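PDB 6V8J: Ara h 8 allergen isoform from Arachis hypogaea, which belongs to the Bet v 1 family of plant pathogenesis-related proteins and may bind hydrophobic ligands such as abscisic acid and take part in plant defence. Local coordinates for residues V67-D72 with Y79-T84; V98-K103 with V115-H120; K33-I38 with Q140-A145. All coordinates share one frame; numbering follows the deposited sequence.

How the contacts relate
All three contacts belong to one Bet v 1 fold, a seven-stranded antiparallel sheet curved round the long helix 129-151. Contacts 1 and 2 are successive hairpin pairings in that sheet, their centres about 9 Å apart. They meet where strand 80-87 runs beside strand 95-107: Phe100 N lies 2.8 Å from Tyr83 O, a probable hydrogen bond, and the rings of Tyr83 and Phe100 stack. Contact 3 instead brings residues 33-38, where helix 27-34 gives way to strand 38-45, against the long helix. Its centre is about 17 Å from that of contact 1 and about 18 Å from that of contact 2, and it touches neither. In this family the space between sheet and helix is the ligand-binding cavity.

Contact 1: V67-D72 with Y79-T84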
loop_
_atom_site.group_PDB
_atom_site.type_symbol
_atom_site.label_atom_id
_atom_site.label_comp_id
_atom_site.label_asym_id
_atom_site.label_seq_id
_atom_site.Cartn_x
_atom_site.Cartn_y
_atom_site.Cartn_z
ATOM N N VAL A 67 5.818 0.364 -10.427
ATOM C CA VAL A 67 6.272 0.972 -9.156
ATOM C C VAL A 67 6.957 -0.125 -8.340
ATOM O O VAL A 67 6.565 -1.288 -8.474
ATOM C CB VAL A 67 5.163 1.729 -8.404
ATOM C CG1 VAL A 67 4.651 2.925 -9.181
ATOM C CG2 VAL A 67 4.040 0.831 -7.940
ATOM N N LEU A 68 8.035 0.228 -7.647
ATOM C CA LEU A 68 8.737 -0.759 -6.799
ATOM C C LEU A 68 8.240 -0.589 -5.367
ATOM O O LEU A 68 8.039 0.544 -4.942
ATOM C CB LEU A 68 10.250 -0.551 -6.904
ATOM C CG LEU A 68 10.872 -0.813 -8.277
ATOM C CD1 LEU A 68 12.331 -0.440 -8.304
ATOM C CD2 LEU A 68 10.721 -2.257 -8.684
ATOM N N HIS A 69 8.126 -1.708 -4.673
ATOM C CA HIS A 69 7.528 -1.825 -3.329
ATOM C C HIS A 69 8.500 -2.601 -2.428
ATOM O O HIS A 69 8.740 -3.773 -2.708
ATOM C CB HIS A 69 6.144 -2.458 -3.499
ATOM C CG HIS A 69 5.458 -2.870 -2.255
ATOM N ND1 HIS A 69 4.150 -2.536 -1.999
ATOM C CD2 HIS A 69 5.867 -3.621 -1.218
ATOM C CE1 HIS A 69 3.795 -3.058 -0.851
ATOM N NE2 HIS A 69 4.825 -3.719 -0.353
ATOM N N LYS A 70 9.063 -1.921 -1.423
ATOM C CA LYS A 70 10.047 -2.505 -0.487
ATOM C C LYS A 70 9.351 -2.772 0.849
ATOM O O LYS A 70 8.714 -1.837 1.364
ATOM C CB LYS A 70 11.226 -1.552 -0.284
ATOM C CG LYS A 70 12.348 -2.107 0.591
ATOM C CD LYS A 70 13.735 -1.524 0.289
ATOM C CE LYS A 70 14.782 -2.033 1.250
ATOM N NZ LYS A 70 16.124 -2.101 0.626
ATOM N N ILE A 71 9.540 -3.957 1.437
ATOM C CA ILE A 71 9.061 -4.225 2.824
ATOM C C ILE A 71 10.056 -3.588 3.803
ATOM O O ILE A 71 11.245 -3.959 3.788
ATOM C CB ILE A 71 8.834 -5.720 3.114
ATOM C CG1 ILE A 71 7.965 -6.405 2.050
ATOM C CG2 ILE A 71 8.253 -5.873 4.513
ATOM C CD1 ILE A 71 7.605 -7.863 2.355
ATOM N N ASP A 72 9.601 -2.658 4.634
ATOM C CA ASP A 72 10.476 -2.021 5.653
ATOM C C ASP A 72 10.349 -2.806 6.962
ATOM O O ASP A 72 11.371 -3.039 7.609
ATOM C CB ASP A 72 10.148 -0.539 5.804
ATOM C CG ASP A 72 10.287 0.240 4.524
ATOM O OD1 ASP A 72 11.368 0.137 3.891
ATOM O OD2 ASP A 72 9.320 0.946 4.166
ATOM N N TYR A 79 0.055 -7.319 13.491
ATOM C CA TYR A 79 -0.602 -6.815 12.255
ATOM C C TYR A 79 0.147 -5.550 11.803
ATOM O O TYR A 79 -0.531 -4.594 11.397
ATOM C CB TYR A 79 -2.114 -6.609 12.491
ATOM C CG TYR A 79 -2.739 -7.545 13.495
ATOM C CD1 TYR A 79 -2.903 -8.908 13.283
ATOM C CD2 TYR A 79 -3.148 -7.031 14.712
ATOM C CE1 TYR A 79 -3.434 -9.731 14.269
ATOM C CE2 TYR A 79 -3.662 -7.838 15.711
ATOM C CZ TYR A 79 -3.802 -9.194 15.498
ATOM O OH TYR A 79 -4.353 -9.877 16.557
ATOM N N THR A 80 1.483 -5.568 11.854
ATOM C CA THR A 80 2.406 -4.477 11.436
ATOM C C THR A 80 2.888 -4.766 10.009
ATOM O O THR A 80 3.439 -5.853 9.765
ATOM C CB THR A 80 3.595 -4.358 12.405
ATOM O OG1 THR A 80 3.016 -4.025 13.662
ATOM C CG2 THR A 80 4.618 -3.308 12.016
ATOM N N TYR A 81 2.654 -3.850 9.082
ATOM C CA TYR A 81 3.295 -3.859 7.737
ATOM C C TYR A 81 3.689 -2.435 7.310
ATOM O O TYR A 81 2.795 -1.590 7.074
ATOM C CB TYR A 81 2.359 -4.510 6.729
ATOM C CG TYR A 81 2.962 -4.710 5.366
ATOM C CD1 TYR A 81 4.022 -5.590 5.184
ATOM C CD2 TYR A 81 2.442 -4.087 4.250
ATOM C CE1 TYR A 81 4.583 -5.801 3.935
ATOM C CE2 TYR A 81 3.004 -4.281 2.989
ATOM C CZ TYR A 81 4.038 -5.177 2.823
ATOM O OH TYR A 81 4.609 -5.379 1.592
ATOM N N ASP A 82 5.002 -2.194 7.202
ATOM C CA ASP A 82 5.594 -0.918 6.740
ATOM C C ASP A 82 6.245 -1.180 5.389
ATOM O O ASP A 82 7.024 -2.152 5.283
ATOM C CB ASP A 82 6.626 -0.394 7.719
ATOM C CG ASP A 82 6.112 -0.120 9.117
ATOM O OD1 ASP A 82 4.848 -0.138 9.327
ATOM O OD2 ASP A 82 7.002 0.056 9.983
ATOM N N TYR A 83 5.972 -0.348 4.400
ATOM C CA TYR A 83 6.536 -0.525 3.038
ATOM C C TYR A 83 6.717 0.840 2.387
ATOM O O TYR A 83 6.103 1.852 2.850
ATOM C CB TYR A 83 5.609 -1.418 2.200
ATOM C CG TYR A 83 4.230 -0.855 1.964
ATOM C CD1 TYR A 83 3.253 -0.873 2.949
ATOM C CD2 TYR A 83 3.915 -0.278 0.753
ATOM C CE1 TYR A 83 1.982 -0.372 2.721
ATOM C CE2 TYR A 83 2.645 0.209 0.494
ATOM C CZ TYR A 83 1.690 0.187 1.487
ATOM O OH TYR A 83 0.508 0.763 1.191
ATOM N N THR A 84 7.590 0.867 1.380
ATOM C CA THR A 84 7.940 2.076 0.612
ATOM C C THR A 84 7.675 1.820 -0.875
ATOM O O THR A 84 8.129 0.781 -1.370
ATOM C CB THR A 84 9.372 2.518 0.943
ATOM O OG1 THR A 84 9.364 2.856 2.335
ATOM C CG2 THR A 84 9.831 3.672 0.085
#
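His69 and Tyr81 meet across the antiparallel hairpin of strands 63-75 and 80-87, in the curved sheet of the Bet v 1 fold. Tyr81 is the side chain to follow. From CB, CG stands anti to the backbone N (chi1 -174°), which swings the ring forward along its own strand, toward His69 and Ile71. Further out, CE1 packs 3.7 Å from Ile71 CG2, and CE2 lies in the plane of the His69 imidazole, at its edge. Tyr81 CZ comes 3.6 Å from His69 NE2. At the end, Tyr81 OH and His69 NE2 share a hydrogen bond of 2.6 Å, in which either could be the donor; the phenol also has a weak hydrogen bond to Lys54 NZ. Tyr83 closes the aromatic cluster: its CD2 sits over one face of the imidazole, 3.2 Å from His69 CE1, the two planes only 9° from parallel but slid apart. The backbones are joined by paired bonds between Lys70 and Thr84, and by Asp72 N to Asp82 O at 2.7 Å. The Thr84 hydroxyl also has Ser99 OG as a partner. Thr84 OG1 itself donates to the syn lone pair of Asp72 OD2 at 2.6 Å.

Contact 2: V98-K103 with V115-H120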
loop_
_atom_site.group_PDB
_atom_site.type_symbol
_atom_site.label_atom_id
_atom_site.label_comp_id
_atom_site.label_asym_id
_atom_site.label_seq_id
_atom_site.Cartn_x
_atom_site.Cartn_y
_atom_site.Cartn_z
ATOM N N VAL A 98 7.294 7.114 -1.284
ATOM C CA VAL A 98 6.216 7.242 -0.257
ATOM C C VAL A 98 6.338 6.059 0.695
ATOM O O VAL A 98 6.219 4.911 0.242
ATOM C CB VAL A 98 4.810 7.371 -0.872
ATOM C CG1 VAL A 98 3.787 7.719 0.210
ATOM C CG2 VAL A 98 4.772 8.410 -1.975
ATOM N N SER A 99 6.518 6.351 1.980
ATOM C CA SER A 99 6.658 5.346 3.062
ATOM C C SER A 99 5.352 5.275 3.860
ATOM O O SER A 99 4.885 6.318 4.358
ATOM C CB SER A 99 7.834 5.642 3.943
ATOM O OG SER A 99 9.014 5.485 3.203
ATOM N N PHE A 100 4.807 4.060 3.934
ATOM C CA PHE A 100 3.611 3.676 4.700
ATOM C C PHE A 100 4.021 2.903 5.947
ATOM O O PHE A 100 4.898 1.960 5.848
ATOM C CB PHE A 100 2.714 2.808 3.824
ATOM C CG PHE A 100 2.100 3.508 2.640
ATOM C CD1 PHE A 100 0.888 4.145 2.777
ATOM C CD2 PHE A 100 2.770 3.589 1.422
ATOM C CE1 PHE A 100 0.319 4.819 1.707
ATOM C CE2 PHE A 100 2.206 4.270 0.361
ATOM C CZ PHE A 100 0.963 4.849 0.503
ATOM N N LYS A 101 3.421 3.280 7.082
ATOM C CA LYS A 101 3.436 2.453 8.317
ATOM C C LYS A 101 1.974 2.118 8.652
ATOM O O LYS A 101 1.146 3.054 8.826
ATOM C CB LYS A 101 4.180 3.151 9.457
ATOM C CG LYS A 101 5.607 3.555 9.121
ATOM C CD LYS A 101 6.189 4.683 9.955
ATOM C CE LYS A 101 6.770 4.156 11.235
ATOM N NZ LYS A 101 6.784 5.200 12.285
ATOM N N THR A 102 1.691 0.817 8.693
ATOM C CA THR A 102 0.310 0.297 8.835
ATOM C C THR A 102 0.275 -0.616 10.058
ATOM O O THR A 102 1.218 -1.387 10.246
ATOM C CB THR A 102 -0.194 -0.357 7.537
ATOM O OG1 THR A 102 0.422 -1.620 7.322
ATOM C CG2 THR A 102 -0.037 0.534 6.328
ATOM N N LYS A 103 -0.783 -0.497 10.849
ATOM C CA LYS A 103 -0.986 -1.406 11.994
ATOM C C LYS A 103 -2.492 -1.598 12.237
ATOM O O LYS A 103 -3.231 -0.615 12.212
ATOM C CB LYS A 103 -0.265 -0.813 13.205
ATOM C CG LYS A 103 -0.286 -1.666 14.458
ATOM C CD LYS A 103 0.332 -0.982 15.644
ATOM C CE LYS A 103 0.590 -1.937 16.788
ATOM N NZ LYS A 103 -0.663 -2.577 17.230
ATOM N N VAL A 115 -2.921 4.067 9.871
ATOM C CA VAL A 115 -1.949 4.284 8.772
ATOM C C VAL A 115 -1.182 5.574 9.041
ATOM O O VAL A 115 -1.802 6.596 9.341
ATOM C CB VAL A 115 -2.617 4.267 7.390
ATOM C CG1 VAL A 115 -1.672 4.756 6.318
ATOM C CG2 VAL A 115 -3.109 2.879 7.053
ATOM N N SER A 116 0.138 5.485 8.911
ATOM C CA SER A 116 0.993 6.686 8.845
ATOM C C SER A 116 1.676 6.716 7.480
ATOM O O SER A 116 2.246 5.714 7.096
ATOM C CB SER A 116 1.974 6.676 9.961
ATOM O OG SER A 116 2.616 7.921 10.032
ATOM N N VAL A 117 1.596 7.832 6.774
ATOM C CA VAL A 117 2.250 7.884 5.439
ATOM C C VAL A 117 3.244 9.045 5.417
ATOM O O VAL A 117 2.975 10.073 6.018
ATOM C CB VAL A 117 1.227 7.948 4.294
ATOM C CG1 VAL A 117 0.360 9.173 4.402
ATOM C CG2 VAL A 117 1.868 7.833 2.917
ATOM N N THR A 118 4.360 8.833 4.731
ATOM C CA THR A 118 5.433 9.834 4.582
ATOM C C THR A 118 5.766 9.996 3.094
ATOM O O THR A 118 6.254 9.052 2.473
ATOM C CB THR A 118 6.654 9.447 5.423
ATOM O OG1 THR A 118 6.300 9.368 6.801
ATOM C CG2 THR A 118 7.806 10.401 5.233
ATOM N N PHE A 119 5.502 11.189 2.579
ATOM C CA PHE A 119 5.815 11.561 1.186
ATOM C C PHE A 119 7.206 12.216 1.174
ATOM O O PHE A 119 7.410 13.194 1.872
ATOM C CB PHE A 119 4.745 12.524 0.662
ATOM C CG PHE A 119 3.349 11.958 0.539
ATOM C CD1 PHE A 119 2.513 11.860 1.632
ATOM C CD2 PHE A 119 2.872 11.532 -0.689
ATOM C CE1 PHE A 119 1.243 11.331 1.501
ATOM C CE2 PHE A 119 1.601 11.007 -0.823
ATOM C CZ PHE A 119 0.791 10.903 0.277
ATOM N N HIS A 120 8.117 11.668 0.380
ATOM C CA HIS A 120 9.495 12.209 0.265
ATOM C C HIS A 120 9.609 12.919 -1.073
ATOM O O HIS A 120 9.472 12.264 -2.093
ATOM C CB HIS A 120 10.532 11.083 0.307
ATOM C CG HIS A 120 10.606 10.401 1.622
ATOM N ND1 HIS A 120 11.593 10.648 2.527
ATOM C CD2 HIS A 120 9.792 9.508 2.198
ATOM C CE1 HIS A 120 11.395 9.925 3.596
ATOM N NE2 HIS A 120 10.303 9.229 3.425
#
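Phe100 and Phe119 each receive a valine methyl from the other strand over one face. Val117 CG2 stands 3.6 Å above the plane of the Phe100 ring, offset toward the rim, while Val115 CG1 comes to that ring's edge. Over the Phe119 ring lies Val98 CG1, 4.1 Å from the centroid and 14° off the normal. Both are CH-pi contacts. The Phe119 ring also meets that of His132, the two planes steeply inclined. The torsion of Val98 (CG1 anti to its N, chi1 -171°) leaves CG2 beside Phe119 CD2 and brings CG1 to only 3.3 Å from Val117 CG2, tighter than usual van der Waals contact. Thr102 CG2 and Val115 CG2 continue this row side by side.

Ser99, Lys101, Ser116 and Thr118 occupy the other face. Their backbones make two hydrogen-bonded pairs, with Thr118 N to Ser99 O at 2.6 Å and the nearly straight Ser116 N to Lys101 O bond also at 2.6 Å (175°).

Phe100 and Phe119 both touch Val135 of helix 129-151, so their side of the sheet faces the long helix. The paired segments 98-103 and 115-120 are thus a regular antiparallel ladder within the hairpin of strands 95-107 and 110-121, with a mainly polar face and a mainly apolar one, part of the curved sheet that wraps the C-terminal helix in the Bet v 1 fold.

Contact 3: K33-I38 with Q140-A145; sequences KLIPAI and QGIFKA. With NA (sodium ion), chain E.
This is apolar packing near the surface of the Bet v 1 fold, where the chain leaving helix 27-34 comes against the long C-terminal helix 129-151. Aliphatic groups carry it, from Leu34, Ile35 and Ile38 on one side and Ile142 and Ala145, one helical turn apart, on the other. Ile35 crosses Ile142 at about a right angle and straddles the step between the two helix residues: its CG1 lies 4.2 Å from Ile142 CG1, and its CD1 turns along to Ala145 CB at 3.6 Å. That reach follows from the bend at chi2 (-55°), which keeps CD1 from running straight out. Beside it, Leu34 CD1 packs on the backbone at Ala145, 3.9 Å from Ala145 O; the Leu34 side chain also touches Ile146 and Tyr149 farther along the helix. Ile38 and Ile142 extend toward each other tip to tip, their CD1 atoms just 3.3 Å apart, a tight fit.

Behind these side chains, a type I turn from Ile35 to Ile38 points carbonyl oxygens at a sodium ion. Pro32 O completes the three protein ligands, all backbone carbonyls; within the turn, Ile35 O binds the ion at 2.5 Å and Ile38 O at 2.6 Å.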
loop_
_atom_site.group_PDB
_atom_site.type_symbol
_atom_site.label_atom_id
_atom_site.label_comp_id
_atom_site.label_asym_id
_atom_site.label_seq_id
_atom_site.Cartn_x
_atom_site.Cartn_y
_atom_site.Cartn_z
ATOM N N LYS A 33 -5.820 -9.579 -9.160
ATOM C CA LYS A 33 -7.116 -10.260 -9.415
ATOM C C LYS A 33 -8.250 -9.242 -9.254
ATOM O O LYS A 33 -9.160 -9.297 -10.054
ATOM C CB LYS A 33 -7.269 -11.504 -8.529
ATOM C CG LYS A 33 -6.295 -12.632 -8.855
ATOM C CD LYS A 33 -6.796 -14.053 -8.685
ATOM C CE LYS A 33 -5.920 -15.046 -9.429
ATOM N NZ LYS A 33 -6.560 -16.386 -9.504
ATOM N N LEU A 34 -8.161 -8.316 -8.293
ATOM C CA LEU A 34 -9.290 -7.435 -7.908
ATOM C C LEU A 34 -9.203 -6.071 -8.589
ATOM O O LEU A 34 -10.256 -5.491 -8.821
ATOM C CB LEU A 34 -9.288 -7.246 -6.390
ATOM C CG LEU A 34 -9.602 -8.470 -5.553
ATOM C CD1 LEU A 34 -9.464 -8.075 -4.108
ATOM C CD2 LEU A 34 -11.022 -8.971 -5.866
ATOM N N ILE A 35 -8.007 -5.550 -8.852
ATOM C CA ILE A 35 -7.808 -4.198 -9.448
ATOM C C ILE A 35 -7.533 -4.374 -10.944
ATOM O O ILE A 35 -6.471 -4.851 -11.337
ATOM C CB ILE A 35 -6.671 -3.432 -8.753
ATOM C CG1 ILE A 35 -6.707 -3.526 -7.219
ATOM C CG2 ILE A 35 -6.624 -2.003 -9.259
ATOM C CD1 ILE A 35 -7.959 -3.106 -6.559
ATOM N N PRO A 36 -8.456 -3.974 -11.848
ATOM C CA PRO A 36 -8.223 -4.123 -13.283
ATOM C C PRO A 36 -6.850 -3.611 -13.742
ATOM O O PRO A 36 -6.198 -4.309 -14.475
ATOM C CB PRO A 36 -9.354 -3.304 -13.917
ATOM C CG PRO A 36 -10.477 -3.383 -12.887
ATOM C CD PRO A 36 -9.767 -3.387 -11.539
ATOM N N ALA A 37 -6.452 -2.418 -13.288
ATOM C CA ALA A 37 -5.262 -1.644 -13.741
ATOM C C ALA A 37 -3.953 -2.311 -13.327
ATOM O O ALA A 37 -2.915 -2.055 -13.997
ATOM C CB ALA A 37 -5.329 -0.240 -13.184
ATOM N N ILE A 38 -3.975 -3.133 -12.284
ATOM C CA ILE A 38 -2.717 -3.713 -11.741
ATOM C C ILE A 38 -2.487 -5.106 -12.344
ATOM O O ILE A 38 -3.176 -6.002 -11.963
ATOM C CB ILE A 38 -2.821 -3.720 -10.208
ATOM C CG1 ILE A 38 -2.431 -2.363 -9.624
ATOM C CG2 ILE A 38 -2.035 -4.864 -9.612
ATOM C CD1 ILE A 38 -2.849 -2.184 -8.204
ATOM N N GLN A 140 -5.844 3.634 -0.270
ATOM C CA GLN A 140 -7.170 3.356 0.353
ATOM C C GLN A 140 -7.997 2.454 -0.573
ATOM O O GLN A 140 -8.601 1.522 -0.093
ATOM C CB GLN A 140 -7.927 4.661 0.576
ATOM C CG GLN A 140 -7.279 5.592 1.579
ATOM C CD GLN A 140 -8.240 6.671 1.996
ATOM O OE1 GLN A 140 -9.079 7.104 1.225
ATOM N NE2 GLN A 140 -8.124 7.106 3.233
ATOM N N GLY A 141 -8.002 2.760 -1.869
ATOM C CA GLY A 141 -8.818 2.004 -2.828
ATOM C C GLY A 141 -8.396 0.559 -2.871
ATOM O O GLY A 141 -9.255 -0.292 -2.782
ATOM N N ILE A 142 -7.097 0.303 -2.930
ATOM C CA ILE A 142 -6.626 -1.110 -2.966
ATOM C C ILE A 142 -6.964 -1.829 -1.662
ATOM O O ILE A 142 -7.495 -2.902 -1.748
ATOM C CB ILE A 142 -5.131 -1.190 -3.303
ATOM C CG1 ILE A 142 -4.862 -0.718 -4.730
ATOM C CG2 ILE A 142 -4.626 -2.592 -3.072
ATOM C CD1 ILE A 142 -3.445 -0.943 -5.173
ATOM N N PHE A 143 -6.725 -1.203 -0.511
ATOM C CA PHE A 143 -7.021 -1.848 0.797
ATOM C C PHE A 143 -8.523 -2.159 0.910
ATOM O O PHE A 143 -8.874 -3.247 1.275
ATOM C CB PHE A 143 -6.578 -0.918 1.923
ATOM C CG PHE A 143 -6.823 -1.437 3.315
ATOM C CD1 PHE A 143 -8.047 -1.258 3.930
ATOM C CD2 PHE A 143 -5.825 -2.085 4.020
ATOM C CE1 PHE A 143 -8.280 -1.739 5.205
ATOM C CE2 PHE A 143 -6.057 -2.567 5.296
ATOM C CZ PHE A 143 -7.282 -2.390 5.887
ATOM N N LYS A 144 -9.370 -1.209 0.546
ATOM C CA LYS A 144 -10.854 -1.365 0.603
ATOM C C LYS A 144 -11.345 -2.423 -0.394
ATOM O O LYS A 144 -12.245 -3.186 -0.054
ATOM C CB LYS A 144 -11.509 0.010 0.488
ATOM C CG LYS A 144 -11.268 0.882 1.708
ATOM C CD LYS A 144 -11.497 2.335 1.482
ATOM C CE LYS A 144 -11.757 3.064 2.779
ATOM N NZ LYS A 144 -13.097 2.757 3.318
ATOM N N ALA A 145 -10.737 -2.477 -1.571
ATOM C CA ALA A 145 -11.127 -3.503 -2.553
ATOM C C ALA A 145 -10.865 -4.882 -1.950
ATOM O O ALA A 145 -11.735 -5.731 -2.022
ATOM C CB ALA A 145 -10.338 -3.301 -3.827
HETATM NA NA NA E . -5.560 -6.832 -12.627
#